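Local coordinates for protein TqaA (Penicillium aethiopicum, PDB 5DLK) that probably macrocyclises and releases a nonribosomal peptide through its terminal condensation-like domain, which binds phosphopantetheine, at residues Leu277-Ala289 and Thr345-Tyr357. Numbering follows the deposited sequence.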
ATOM      1  N   LEU A 277      12.462 -16.764  15.222  1.00 24.66           N
ATOM      2  CA  LEU A 277      11.059 -16.765  15.620  1.00 22.99           C
ATOM      3  C   LEU A 277      10.725 -17.954  16.502  1.00 24.97           C
ATOM      4  O   LEU A 277      11.003 -19.093  16.125  1.00 25.43           O
ATOM      5  CB  LEU A 277      10.165 -16.792  14.391  1.00 21.48           C
ATOM      6  CG  LEU A 277      10.258 -15.581  13.476  1.00 24.08           C
ATOM      7  CD1 LEU A 277       9.343 -15.788  12.305  1.00 24.90           C
ATOM      8  CD2 LEU A 277       9.892 -14.323  14.249  1.00 24.96           C
ATOM      9  N   PRO A 278      10.106 -17.703  17.673  1.00 24.77           N
ATOM     10  CA  PRO A 278       9.564 -18.821  18.453  1.00 27.08           C
ATOM     11  C   PRO A 278       8.515 -19.575  17.648  1.00 27.63           C
ATOM     12  O   PRO A 278       7.877 -18.983  16.778  1.00 25.61           O
ATOM     13  CB  PRO A 278       8.936 -18.138  19.670  1.00 29.09           C
ATOM     14  CG  PRO A 278       9.608 -16.814  19.755  1.00 26.63           C
ATOM     15  CD  PRO A 278       9.918 -16.410  18.349  1.00 24.52           C
ATOM     16  N   SER A 279       8.328 -20.866  17.925  1.00 30.93           N
ATOM     17  CA  SER A 279       7.373 -21.651  17.149  1.00 32.20           C
ATOM     18  C   SER A 279       5.970 -21.031  17.209  1.00 27.94           C
ATOM     19  O   SER A 279       5.494 -20.643  18.273  1.00 30.31           O
ATOM     20  CB  SER A 279       7.335 -23.107  17.638  1.00 36.86           C
ATOM     21  OG  SER A 279       7.142 -23.171  19.035  1.00 49.75           O
ATOM     22  N   GLY A 280       5.341 -20.903  16.051  1.00 28.15           N
ATOM     23  CA  GLY A 280       3.985 -20.399  15.974  1.00 29.18           C
ATOM     24  C   GLY A 280       3.864 -18.884  15.924  1.00 28.19           C
ATOM     25  O   GLY A 280       2.773 -18.360  15.720  1.00 31.38           O
ATOM     26  N   ILE A 281       4.976 -18.182  16.109  1.00 22.30           N
ATOM     27  CA  ILE A 281       4.983 -16.713  16.135  1.00 20.77           C
ATOM     28  C   ILE A 281       5.554 -16.122  14.847  1.00 24.26           C
ATOM     29  O   ILE A 281       6.646 -16.497  14.428  1.00 21.64           O
ATOM     30  CB  ILE A 281       5.810 -16.185  17.320  1.00 20.65           C
ATOM     31  CG1 ILE A 281       5.198 -16.643  18.657  1.00 23.40           C
ATOM     32  CG2 ILE A 281       5.935 -14.652  17.269  1.00 17.51           C
ATOM     33  CD1 ILE A 281       3.749 -16.230  18.842  1.00 20.51           C
ATOM     34  N   THR A 282       4.820 -15.197  14.226  1.00 18.73           N
ATOM     35  CA  THR A 282       5.276 -14.578  12.992  1.00 19.93           C
ATOM     36  C   THR A 282       6.174 -13.372  13.227  1.00 16.50           C
ATOM     37  O   THR A 282       6.234 -12.816  14.327  1.00 17.83           O
ATOM     38  CB  THR A 282       4.098 -14.108  12.121  1.00 24.44           C
ATOM     39  OG1 THR A 282       3.427 -13.014  12.770  1.00 20.89           O
ATOM     40  CG2 THR A 282       3.128 -15.252  11.874  1.00 23.56           C
ATOM     41  N   MET A 283       6.877 -12.979  12.171  1.00 19.13           N
ATOM     42  CA  MET A 283       7.745 -11.820  12.233  1.00 19.89           C
ATOM     43  C   MET A 283       6.918 -10.556  12.489  1.00 16.69           C
ATOM     44  O   MET A 283       7.337  -9.688  13.242  1.00 17.67           O
ATOM     45  CB  MET A 283       8.558 -11.671  10.930  1.00 19.70           C
ATOM     46  CG  MET A 283       9.688 -10.632  11.032  1.00 19.67           C
ATOM     47  SD  MET A 283      10.955 -11.070  12.236  1.00 25.07           S
ATOM     48  CE  MET A 283      11.706 -12.473  11.389  1.00 29.13           C
ATOM     49  N   ALA A 284       5.749 -10.454  11.867  1.00 15.87           N
ATOM     50  CA  ALA A 284       4.900  -9.280  12.091  1.00 16.95           C
ATOM     51  C   ALA A 284       4.535  -9.142  13.574  1.00 16.51           C
ATOM     52  O   ALA A 284       4.544  -8.041  14.123  1.00 16.90           O
ATOM     53  CB  ALA A 284       3.633  -9.356  11.244  1.00 18.81           C
ATOM     54  N   THR A 285       4.219 -10.264  14.209  1.00 16.02           N
ATOM     55  CA  THR A 285       3.913 -10.281  15.641  1.00 15.86           C
ATOM     56  C   THR A 285       5.075  -9.777  16.474  1.00 15.40           C
ATOM     57  O   THR A 285       4.909  -8.982  17.403  1.00 14.67           O
ATOM     58  CB  THR A 285       3.519 -11.706  16.089  1.00 15.85           C
ATOM     59  OG1 THR A 285       2.269 -12.023  15.480  1.00 16.87           O
ATOM     60  CG2 THR A 285       3.352 -11.799  17.619  1.00 16.20           C
ATOM     61  N   LEU A 286       6.267 -10.254  16.143  1.00 15.72           N
ATOM     62  CA  LEU A 286       7.463  -9.849  16.866  1.00 16.72           C
ATOM     63  C   LEU A 286       7.662  -8.329  16.778  1.00 14.43           C
ATOM     64  O   LEU A 286       7.913  -7.663  17.777  1.00 15.99           O
ATOM     65  CB  LEU A 286       8.680 -10.602  16.309  1.00 20.18           C
ATOM     66  CG  LEU A 286      10.010 -10.354  17.014  1.00 23.61           C
ATOM     67  CD1 LEU A 286       9.897 -10.695  18.495  1.00 24.85           C
ATOM     68  CD2 LEU A 286      11.070 -11.232  16.373  1.00 23.60           C
ATOM     69  N   VAL A 287       7.494  -7.766  15.582  1.00 13.25           N
ATOM     70  CA  VAL A 287       7.649  -6.336  15.420  1.00 13.95           C
ATOM     71  C   VAL A 287       6.566  -5.549  16.174  1.00 14.83           C
ATOM     72  O   VAL A 287       6.841  -4.535  16.828  1.00 14.74           O
ATOM     73  CB  VAL A 287       7.594  -5.947  13.932  1.00 18.99           C
ATOM     74  CG1 VAL A 287       7.581  -4.436  13.797  1.00 19.51           C
ATOM     75  CG2 VAL A 287       8.776  -6.586  13.181  1.00 19.12           C
ATOM     76  N   LYS A 288       5.327  -6.008  16.068  1.00 14.27           N
ATOM     77  CA  LYS A 288       4.225  -5.288  16.707  1.00 13.13           C
ATOM     78  C   LYS A 288       4.258  -5.427  18.230  1.00 14.04           C
ATOM     79  O   LYS A 288       3.903  -4.479  18.945  1.00 12.76           O
ATOM     80  CB  LYS A 288       2.892  -5.772  16.112  1.00 13.60           C
ATOM     81  CG  LYS A 288       2.788  -5.241  14.668  1.00 14.36           C
ATOM     82  CD  LYS A 288       1.798  -6.024  13.835  1.00 20.89           C
ATOM     83  CE  LYS A 288       1.888  -5.552  12.366  1.00 16.75           C
ATOM     84  NZ  LYS A 288       0.906  -6.276  11.483  1.00 19.52           N
ATOM     85  N   ALA A 289       4.683  -6.589  18.734  1.00 11.96           N
ATOM     86  CA  ALA A 289       4.826  -6.757  20.185  1.00 12.66           C
ATOM     87  C   ALA A 289       5.907  -5.845  20.721  1.00 13.90           C
ATOM     88  O   ALA A 289       5.758  -5.263  21.795  1.00 12.36           O
ATOM     89  CB  ALA A 289       5.145  -8.198  20.543  1.00 13.65           C
ATOM     90  N   THR A 345       5.721 -13.345  30.471  1.00 17.55           N
ATOM     91  CA  THR A 345       6.977 -13.443  29.740  1.00 17.79           C
ATOM     92  C   THR A 345       6.820 -12.836  28.362  1.00 18.44           C
ATOM     93  O   THR A 345       5.719 -12.538  27.914  1.00 17.38           O
ATOM     94  CB  THR A 345       7.419 -14.897  29.573  1.00 18.40           C
ATOM     95  OG1 THR A 345       6.474 -15.579  28.744  1.00 17.37           O
ATOM     96  CG2 THR A 345       7.489 -15.602  30.939  1.00 22.20           C
ATOM     97  N   VAL A 346       7.943 -12.660  27.682  1.00 17.37           N
ATOM     98  CA  VAL A 346       7.921 -12.273  26.285  1.00 16.41           C
ATOM     99  C   VAL A 346       7.021 -13.184  25.453  1.00 15.68           C
ATOM    100  O   VAL A 346       6.238 -12.706  24.633  1.00 15.13           O
ATOM    101  CB  VAL A 346       9.349 -12.275  25.724  1.00 16.74           C
ATOM    102  CG1 VAL A 346       9.330 -12.190  24.197  1.00 15.90           C
ATOM    103  CG2 VAL A 346      10.148 -11.129  26.358  1.00 14.90           C
ATOM    104  N   MET A 347       7.083 -14.495  25.680  1.00 15.69           N
ATOM    105  CA  MET A 347       6.234 -15.400  24.910  1.00 15.57           C
ATOM    106  C   MET A 347       4.734 -15.103  25.084  1.00 14.98           C
ATOM    107  O   MET A 347       3.968 -15.194  24.127  1.00 16.07           O
ATOM    108  CB  MET A 347       6.499 -16.858  25.303  1.00 17.79           C
ATOM    109  CG  MET A 347       6.020 -17.825  24.236  1.00 26.02           C
ATOM    110  SD  MET A 347       7.132 -17.704  22.793  1.00 31.92           S
ATOM    111  CE  MET A 347       8.516 -18.656  23.434  1.00 40.67           C
ATOM    112  N   ASP A 348       4.338 -14.782  26.312  1.00 14.98           N
ATOM    113  CA  ASP A 348       2.937 -14.465  26.621  1.00 15.26           C
ATOM    114  C   ASP A 348       2.513 -13.233  25.832  1.00 14.59           C
ATOM    115  O   ASP A 348       1.402 -13.177  25.299  1.00 14.63           O
ATOM    116  CB  ASP A 348       2.737 -14.220  28.120  1.00 17.30           C
ATOM    117  CG  ASP A 348       3.017 -15.468  28.968  1.00 19.05           C
ATOM    118  OD1 ASP A 348       2.588 -16.555  28.554  1.00 22.65           O
ATOM    119  OD2 ASP A 348       3.659 -15.351  30.032  1.00 18.72           O
ATOM    120  N   LEU A 349       3.396 -12.238  25.773  1.00 13.06           N
ATOM    121  CA  LEU A 349       3.102 -11.026  25.009  1.00 12.78           C
ATOM    122  C   LEU A 349       3.017 -11.347  23.523  1.00 14.06           C
ATOM    123  O   LEU A 349       2.133 -10.845  22.819  1.00 14.46           O
ATOM    124  CB  LEU A 349       4.166  -9.940  25.280  1.00 13.57           C
ATOM    125  CG  LEU A 349       4.097  -8.742  24.332  1.00 14.45           C
ATOM    126  CD1 LEU A 349       2.750  -8.045  24.476  1.00 13.34           C
ATOM    127  CD2 LEU A 349       5.259  -7.765  24.597  1.00 13.94           C
ATOM    128  N   LEU A 350       3.931 -12.182  23.025  1.00 13.23           N
ATOM    129  CA  LEU A 350       3.913 -12.514  21.597  1.00 13.13           C
ATOM    130  C   LEU A 350       2.598 -13.232  21.226  1.00 13.42           C
ATOM    131  O   LEU A 350       1.976 -12.905  20.225  1.00 16.11           O
ATOM    132  CB  LEU A 350       5.108 -13.384  21.226  1.00 14.46           C
ATOM    133  CG  LEU A 350       6.444 -12.635  21.359  1.00 15.45           C
ATOM    134  CD1 LEU A 350       7.620 -13.606  21.181  1.00 17.21           C
ATOM    135  CD2 LEU A 350       6.501 -11.539  20.311  1.00 17.67           C
ATOM    136  N   HIS A 351       2.182 -14.196  22.045  1.00 14.47           N
ATOM    137  CA  HIS A 351       0.945 -14.928  21.744  1.00 14.33           C
ATOM    138  C   HIS A 351      -0.264 -14.006  21.750  1.00 15.38           C
ATOM    139  O   HIS A 351      -1.124 -14.100  20.866  1.00 17.01           O
ATOM    140  CB  HIS A 351       0.732 -16.093  22.729  1.00 18.52           C
ATOM    141  CG  HIS A 351       1.532 -17.306  22.373  1.00 23.46           C
ATOM    142  ND1 HIS A 351       1.467 -17.895  21.128  1.00 28.89           N
ATOM    143  CD2 HIS A 351       2.437 -18.021  23.082  1.00 29.19           C
ATOM    144  CE1 HIS A 351       2.291 -18.928  21.089  1.00 30.43           C
ATOM    145  NE2 HIS A 351       2.892 -19.026  22.261  1.00 33.73           N
ATOM    146  N   HIS A 352      -0.321 -13.119  22.739  1.00 14.38           N
ATOM    147  CA  HIS A 352      -1.420 -12.164  22.837  1.00 12.51           C
ATOM    148  C   HIS A 352      -1.432 -11.228  21.634  1.00 13.02           C
ATOM    149  O   HIS A 352      -2.485 -10.985  21.035  1.00 14.47           O
ATOM    150  CB  HIS A 352      -1.334 -11.363  24.142  1.00 14.28           C
ATOM    151  CG  HIS A 352      -2.319 -10.230  24.231  1.00 15.21           C
ATOM    152  ND1 HIS A 352      -3.683 -10.429  24.318  1.00 16.86           N
ATOM    153  CD2 HIS A 352      -2.131  -8.889  24.255  1.00 16.18           C
ATOM    154  CE1 HIS A 352      -4.292  -9.253  24.373  1.00 18.86           C
ATOM    155  NE2 HIS A 352      -3.371  -8.303  24.357  1.00 16.03           N
ATOM    156  N   THR A 353      -0.267 -10.692  21.284  1.00 13.95           N
ATOM    157  CA  THR A 353      -0.186  -9.739  20.176  1.00 14.35           C
ATOM    158  C   THR A 353      -0.660 -10.409  18.891  1.00 14.58           C
ATOM    159  O   THR A 353      -1.366  -9.802  18.070  1.00 14.36           O
ATOM    160  CB  THR A 353       1.252  -9.192  20.018  1.00 16.23           C
ATOM    161  OG1 THR A 353       1.607  -8.502  21.224  1.00 15.63           O
ATOM    162  CG2 THR A 353       1.348  -8.210  18.860  1.00 15.17           C
ATOM    163  N   GLN A 354      -0.307 -11.681  18.729  1.00 14.26           N
ATOM    164  CA  GLN A 354      -0.676 -12.352  17.501  1.00 14.37           C
ATOM    165  C   GLN A 354      -2.185 -12.562  17.441  1.00 14.98           C
ATOM    166  O   GLN A 354      -2.808 -12.305  16.424  1.00 15.64           O
ATOM    167  CB  GLN A 354       0.064 -13.681  17.343  1.00 16.09           C
ATOM    168  CG  GLN A 354      -0.129 -14.314  15.950  1.00 18.94           C
ATOM    169  CD  GLN A 354       1.060 -15.175  15.566  1.00 25.38           C
ATOM    170  OE1 GLN A 354       2.184 -14.679  15.443  1.00 21.17           O
ATOM    171  NE2 GLN A 354       0.827 -16.478  15.407  1.00 27.39           N
ATOM    172  N   THR A 355      -2.790 -12.991  18.544  1.00 15.19           N
ATOM    173  CA  THR A 355      -4.235 -13.163  18.491  1.00 17.12           C
ATOM    174  C   THR A 355      -4.969 -11.816  18.419  1.00 16.38           C
ATOM    175  O   THR A 355      -6.065 -11.751  17.881  1.00 19.01           O
ATOM    176  CB  THR A 355      -4.735 -14.027  19.672  1.00 21.39           C
ATOM    177  OG1 THR A 355      -4.308 -13.469  20.897  1.00 26.96           O
ATOM    178  CG2 THR A 355      -4.136 -15.417  19.581  1.00 22.95           C
ATOM    179  N   GLN A 356      -4.372 -10.726  18.900  1.00 15.37           N
ATOM    180  CA  GLN A 356      -5.019  -9.420  18.749  1.00 15.64           C
ATOM    181  C   GLN A 356      -5.086  -8.985  17.288  1.00 19.56           C
ATOM    182  O   GLN A 356      -5.871  -8.104  16.936  1.00 18.30           O
ATOM    183  CB  GLN A 356      -4.312  -8.356  19.597  1.00 14.67           C
ATOM    184  CG  GLN A 356      -4.567  -8.554  21.104  1.00 14.39           C
ATOM    185  CD  GLN A 356      -6.057  -8.413  21.447  1.00 15.90           C
ATOM    186  OE1 GLN A 356      -6.783  -9.407  21.546  1.00 16.61           O
ATOM    187  NE2 GLN A 356      -6.508  -7.178  21.639  1.00 14.00           N
ATOM    188  N   TYR A 357      -4.266  -9.614  16.443  1.00 16.21           N
ATOM    189  CA  TYR A 357      -4.392  -9.485  14.987  1.00 16.33           C
ATOM    190  C   TYR A 357      -5.350 -10.539  14.403  1.00 16.35           C
ATOM    191  O   TYR A 357      -6.224 -10.208  13.605  1.00 17.21           O
ATOM    192  CB  TYR A 357      -3.003  -9.606  14.343  1.00 16.77           C
ATOM    193  CG  TYR A 357      -3.016  -9.963  12.875  1.00 19.31           C
ATOM    194  CD1 TYR A 357      -3.589  -9.107  11.934  1.00 23.76           C
ATOM    195  CD2 TYR A 357      -2.418 -11.131  12.426  1.00 23.88           C
ATOM    196  CE1 TYR A 357      -3.581  -9.417  10.578  1.00 24.52           C
ATOM    197  CE2 TYR A 357      -2.415 -11.452  11.079  1.00 25.54           C
ATOM    198  CZ  TYR A 357      -2.998 -10.600  10.166  1.00 28.75           C
ATOM    199  OH  TYR A 357      -2.982 -10.926   8.824  1.00 33.24           O
TER
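Q354 reaches from helix 346-357 to the turn that precedes helix 283-289, where NE2 of its side-chain amide holds the turn and OE1 the start of the helix. NE2 of Q354 donates to O of G280 at 2.7 Å. OE1 accepts on its lone pairs, in the carbonyl plane, from the backbone N of T282 in a nearly straight bond (171°) and from OG1 of T285, the latter at 2.7 Å. CG of Q354 lies anti to the backbone N (chi1 -171°) and the chain runs on extended, which carries the amide the full distance to the turn. Glutamine suits the place because one flat group offers both donor and acceptor; a leucine here would probably leave the G280 carbonyl and the T282 amide without these mates and the turn freer to shift. G280 itself, third in a type II turn, has a positive phi that a side chain would oppose.

Apart from this polar end, the contact is largely apolar. L350 has the largest share of it among the side chains: CD2 packs 3.6 Å from CB of A289 and also meets L286, while CD1 touches the ring of P278. The axes of these short helical segments come within 8.9 Å and are 109° apart; the small A289 accepts L350 and T353 close against its CB. CB of P278 lies 3.6 Å from SD of M347, and CD1 of I281 meets the H351 ring obliquely. T353 lays its methyl against CB of K288, and its OG1 donates to O of L349 in its own helix, which satisfies that hydroxyl within the contact.

T282 and Y357 belong to the phosphopantetheine site, which carries no ligand here; the Q354 hydrogen bonds link T282 to the helix that carries Y357, two of the residues of that site in the condensation domain.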